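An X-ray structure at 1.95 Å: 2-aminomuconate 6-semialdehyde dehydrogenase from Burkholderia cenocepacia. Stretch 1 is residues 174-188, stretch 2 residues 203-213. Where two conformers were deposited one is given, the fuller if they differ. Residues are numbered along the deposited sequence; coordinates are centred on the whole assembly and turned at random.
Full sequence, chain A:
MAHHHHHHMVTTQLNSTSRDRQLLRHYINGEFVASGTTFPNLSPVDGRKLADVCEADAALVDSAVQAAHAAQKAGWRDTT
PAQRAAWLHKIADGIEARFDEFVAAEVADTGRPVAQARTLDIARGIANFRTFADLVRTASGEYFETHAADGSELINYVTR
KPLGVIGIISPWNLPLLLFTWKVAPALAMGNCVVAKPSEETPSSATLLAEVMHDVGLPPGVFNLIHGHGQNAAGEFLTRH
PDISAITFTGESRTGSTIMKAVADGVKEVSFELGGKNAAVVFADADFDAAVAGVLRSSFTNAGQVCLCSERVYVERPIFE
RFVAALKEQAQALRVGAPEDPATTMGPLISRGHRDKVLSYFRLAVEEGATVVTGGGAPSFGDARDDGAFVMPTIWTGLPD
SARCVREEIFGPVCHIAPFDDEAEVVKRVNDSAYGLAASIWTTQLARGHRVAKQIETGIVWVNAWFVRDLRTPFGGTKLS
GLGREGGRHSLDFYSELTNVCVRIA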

# COMPACT_ATOMS: atom_id res chain seq x y z
N LEU A 174 3.98 29.98 -13.81
CA LEU A 174 3.46 29.01 -14.78
C LEU A 174 1.98 29.00 -14.53
O LEU A 174 1.50 28.09 -13.87
CB LEU A 174 4.06 27.63 -14.59
CG LEU A 174 5.55 27.41 -14.83
CD1 LEU A 174 5.96 26.05 -14.30
CD2 LEU A 174 5.92 27.54 -16.32
N PRO A 175 1.28 30.05 -14.98
CA PRO A 175 -0.03 30.37 -14.37
C PRO A 175 -1.06 29.24 -14.49
O PRO A 175 -1.61 28.82 -13.47
CB PRO A 175 -0.50 31.59 -15.18
CG PRO A 175 0.75 32.22 -15.71
CD PRO A 175 1.70 31.05 -15.97
N LEU A 176 -1.35 28.78 -15.70
CA LEU A 176 -2.41 27.79 -15.79
C LEU A 176 -1.92 26.49 -15.14
O LEU A 176 -2.69 25.85 -14.41
CB LEU A 176 -2.86 27.57 -17.23
CG LEU A 176 -4.05 26.60 -17.27
CD1 LEU A 176 -5.34 27.26 -16.70
CD2 LEU A 176 -4.29 26.04 -18.61
N LEU A 177 -0.67 26.09 -15.37
CA LEU A 177 -0.16 24.79 -14.90
C LEU A 177 -0.28 24.67 -13.38
O LEU A 177 -0.80 23.65 -12.84
CB LEU A 177 1.31 24.58 -15.35
CG LEU A 177 2.06 23.26 -15.13
CD1 LEU A 177 3.34 23.18 -15.99
CD2 LEU A 177 2.45 23.01 -13.70
N LEU A 178 0.23 25.67 -12.67
CA LEU A 178 0.26 25.61 -11.22
C LEU A 178 -1.12 25.88 -10.59
O LEU A 178 -1.39 25.40 -9.49
CB LEU A 178 1.31 26.60 -10.70
CG LEU A 178 2.70 26.12 -11.18
CD1 LEU A 178 3.79 27.09 -10.75
CD2 LEU A 178 2.99 24.71 -10.65
N PHE A 179 -1.99 26.61 -11.27
CA PHE A 179 -3.39 26.83 -10.82
C PHE A 179 -4.12 25.46 -10.86
O PHE A 179 -4.68 25.02 -9.88
CB PHE A 179 -4.04 27.90 -11.73
CG PHE A 179 -5.36 28.44 -11.26
CD1 PHE A 179 -5.43 29.38 -10.25
CD2 PHE A 179 -6.51 28.09 -11.91
CE1 PHE A 179 -6.70 29.95 -9.86
CE2 PHE A 179 -7.77 28.62 -11.53
CZ PHE A 179 -7.86 29.55 -10.52
N THR A 180 -4.03 24.74 -11.98
CA THR A 180 -4.74 23.47 -12.09
C THR A 180 -4.13 22.35 -11.24
O THR A 180 -4.84 21.42 -10.85
CB THR A 180 -4.79 22.98 -13.54
OG1 THR A 180 -3.45 22.81 -14.02
CG2 THR A 180 -5.55 24.00 -14.41
N TRP A 181 -2.82 22.44 -11.00
CA TRP A 181 -2.13 21.52 -10.12
C TRP A 181 -2.82 21.49 -8.73
O TRP A 181 -2.84 20.45 -8.07
CB TRP A 181 -0.67 21.97 -10.02
CG TRP A 181 0.15 21.26 -9.01
CD1 TRP A 181 0.81 21.84 -7.94
CD2 TRP A 181 0.47 19.85 -8.96
NE1 TRP A 181 1.50 20.87 -7.23
CE2 TRP A 181 1.29 19.65 -7.82
CE3 TRP A 181 0.11 18.76 -9.74
CZ2 TRP A 181 1.79 18.38 -7.47
CZ3 TRP A 181 0.59 17.48 -9.39
CH2 TRP A 181 1.43 17.31 -8.25
N LYS A 182 -3.41 22.63 -8.32
CA LYS A 182 -4.16 22.70 -7.05
C LYS A 182 -5.67 22.54 -7.23
O LYS A 182 -6.34 21.82 -6.45
CB LYS A 182 -3.91 24.06 -6.33
CG LYS A 182 -2.44 24.41 -6.15
CD LYS A 182 -1.70 23.27 -5.48
CE LYS A 182 -0.23 23.63 -5.16
NZ LYS A 182 -0.25 24.96 -4.39
N VAL A 183 -6.23 23.19 -8.25
CA VAL A 183 -7.68 23.11 -8.44
C VAL A 183 -8.13 21.64 -8.69
O VAL A 183 -9.13 21.17 -8.12
CB VAL A 183 -8.14 24.01 -9.63
CG1 VAL A 183 -9.66 23.88 -9.92
CG2 VAL A 183 -7.79 25.48 -9.35
N ALA A 184 -7.36 20.90 -9.49
CA ALA A 184 -7.83 19.55 -9.84
C ALA A 184 -7.90 18.57 -8.64
O ALA A 184 -8.94 17.96 -8.45
CB ALA A 184 -6.98 18.94 -11.02
N PRO A 185 -6.83 18.42 -7.83
CA PRO A 185 -7.00 17.54 -6.67
C PRO A 185 -8.03 18.11 -5.68
O PRO A 185 -8.76 17.33 -5.06
CB PRO A 185 -5.57 17.47 -6.03
CG PRO A 185 -4.89 18.73 -6.54
CD PRO A 185 -5.43 18.87 -7.96
N ALA A 186 -8.13 19.45 -5.53
CA ALA A 186 -9.12 19.96 -4.59
C ALA A 186 -10.53 19.51 -5.00
O ALA A 186 -11.33 19.05 -4.17
CB ALA A 186 -9.04 21.54 -4.53
N LEU A 187 -10.85 19.65 -6.28
CA LEU A 187 -12.19 19.29 -6.74
C LEU A 187 -12.34 17.75 -6.73
O LEU A 187 -13.43 17.23 -6.47
CB LEU A 187 -12.47 19.83 -8.13
CG LEU A 187 -12.56 21.36 -8.28
CD1 LEU A 187 -12.76 21.74 -9.74
CD2 LEU A 187 -13.72 21.96 -7.42
N ALA A 188 -11.25 17.05 -7.03
CA ALA A 188 -11.29 15.57 -7.07
C ALA A 188 -11.71 14.98 -5.72
O ALA A 188 -12.41 13.94 -5.66
CB ALA A 188 -9.88 15.03 -7.49
N SER A 203 -5.49 35.93 -16.95
CA SER A 203 -6.30 35.62 -18.14
C SER A 203 -6.67 34.15 -18.29
O SER A 203 -7.85 33.83 -18.55
CB SER A 203 -5.60 36.09 -19.43
OG SER A 203 -5.33 37.49 -19.29
N SER A 204 -5.69 33.24 -18.19
CA SER A 204 -6.01 31.82 -18.36
C SER A 204 -6.88 31.28 -17.21
O SER A 204 -7.75 30.41 -17.44
CB SER A 204 -4.73 30.97 -18.54
OG SER A 204 -3.94 30.86 -17.35
N ALA A 205 -6.70 31.79 -16.00
CA ALA A 205 -7.63 31.39 -14.91
C ALA A 205 -9.08 31.86 -15.19
O ALA A 205 -10.04 31.16 -14.87
CB ALA A 205 -7.12 31.95 -13.56
N THR A 206 -9.23 33.04 -15.80
CA THR A 206 -10.56 33.51 -16.14
C THR A 206 -11.19 32.61 -17.23
O THR A 206 -12.39 32.28 -17.15
CB THR A 206 -10.56 35.00 -16.62
OG1 THR A 206 -9.89 35.82 -15.64
CG2 THR A 206 -12.04 35.54 -16.75
N LEU A 207 -10.39 32.17 -18.21
CA LEU A 207 -10.90 31.24 -19.22
C LEU A 207 -11.29 29.95 -18.56
O LEU A 207 -12.30 29.29 -18.95
CB LEU A 207 -9.83 30.99 -20.31
CG LEU A 207 -9.57 32.19 -21.22
CD1 LEU A 207 -8.57 31.80 -22.31
CD2 LEU A 207 -10.89 32.59 -21.84
N LEU A 208 -10.51 29.55 -17.56
CA LEU A 208 -10.87 28.30 -16.83
C LEU A 208 -12.26 28.45 -16.14
O LEU A 208 -13.11 27.53 -16.18
CB LEU A 208 -9.79 27.92 -15.81
CG LEU A 208 -10.06 26.62 -15.01
CD1 LEU A 208 -10.12 25.43 -15.98
CD2 LEU A 208 -8.96 26.33 -13.96
N ALA A 209 -12.51 29.61 -15.54
CA ALA A 209 -13.84 29.87 -15.00
C ALA A 209 -14.94 29.76 -16.07
O ALA A 209 -15.99 29.22 -15.77
CB ALA A 209 -13.89 31.33 -14.34
N GLU A 210 -14.70 30.28 -17.28
CA GLU A 210 -15.68 30.14 -18.37
C GLU A 210 -15.96 28.68 -18.70
O GLU A 210 -17.11 28.28 -18.98
CB GLU A 210 -15.18 30.85 -19.65
CG GLU A 210 -15.05 32.35 -19.45
CD GLU A 210 -14.62 33.10 -20.70
OE1 GLU A 210 -14.70 32.53 -21.81
OE2 GLU A 210 -14.23 34.29 -20.57
N VAL A 211 -14.91 27.87 -18.67
CA VAL A 211 -15.08 26.43 -18.91
C VAL A 211 -15.92 25.79 -17.79
O VAL A 211 -16.87 25.02 -18.08
CB VAL A 211 -13.71 25.69 -19.08
CG1 VAL A 211 -13.94 24.15 -19.08
CG2 VAL A 211 -13.07 26.12 -20.40
N MET A 212 -15.59 26.10 -16.53
CA MET A 212 -16.39 25.66 -15.37
C MET A 212 -17.88 25.97 -15.57
O MET A 212 -18.76 25.14 -15.29
CB MET A 212 -15.94 26.34 -14.04
CG MET A 212 -14.45 26.09 -13.66
SD MET A 212 -14.16 24.30 -13.40
CE MET A 212 -12.45 24.30 -12.87
N HIS A 213 -18.13 27.21 -15.98
CA HIS A 213 -19.48 27.70 -16.26
C HIS A 213 -20.13 26.94 -17.42
O HIS A 213 -21.28 26.51 -17.32
CB HIS A 213 -19.42 29.20 -16.59
CG HIS A 213 -20.76 29.86 -16.57
ND1 HIS A 213 -21.54 29.89 -15.43
CD2 HIS A 213 -21.46 30.49 -17.53
CE1 HIS A 213 -22.68 30.52 -15.70
NE2 HIS A 213 -22.65 30.91 -16.96

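The two stretches are helices, 175-188 and 203-213, whose axes approach to 9.3 Å and whose N-to-C directions differ by 48°. No hydrogen bond joins them; the contact rests on apolar packing that buries 341 Å² in total. The contacting residues follow helical spacing: Pro175, Leu176, Phe179, Thr180, Val183 and Leu187 on the first helix, Ser204, Ala205, Leu208 and Met212 on the second.

The backbones come nearest at the N-terminal end, where Leu176 CA and Ser204 CA lie 6.0 Å apart. A small side chain suits this spacing. The CA-to-CB bond of Ser204 points toward the first helix, and its p rotamer (chi1 70°) leaves OG 3.5 Å from Leu176 CB and 4.1 Å from Pro175 CB. These are van der Waals contacts; the hydroxyl is satisfied by a hydrogen bond elsewhere in the structure, so its burial against carbon leaves no polar group unpaired. Leu176 points its CA-to-CB bond sideways, but with chi1 t and chi2 p the end of its side chain comes nearer to the second helix.

Phe179 is the centre of the packing. Its CA-to-CB bond points toward the second helix, chi1 is t (-168°), and chi2 of 77° sets the ring so that one face receives Ala205 CB. That methyl lies 4.0 Å from the centroid of the Phe179 ring and 15° off the ring normal, the geometry of a CH-pi contact; its closest ring atom is Phe179 CZ, 3.9 Å from Ala205 CB. The short alanine lets a methyl lie over the face although its CA-to-CB bond runs sideways. Near the ring plane, Leu208 CD2 meets the edge at Phe179 CE2, 3.5 Å away. Leu208, covered by 62 Å², the largest share of any residue here, reaches this place with chi1 t and chi2 p. Its CD2 also lies 4.2 Å from Thr180 CG2. The p rotamer of Thr180 (chi1 60°) presents that methyl to the leucine while OG1 lies 3.2 Å from Leu176 O and 3.0 Å from Leu177 O, carbonyls of its own helix.

Further along, Met212 spans the remaining gap. Its chi1 and chi2 are both m, and chi3 is t (-176°), extending the terminal methyl to the first helix: Met212 CE is 4.1 Å from both Val183 CG1 and Leu187 CD1. Val183, with chi1 t, and Leu187, in the m,t rotamer, both direct CA-to-CB toward the second helix, four residues apart, so one long, unbranched side chain serves two successive turns.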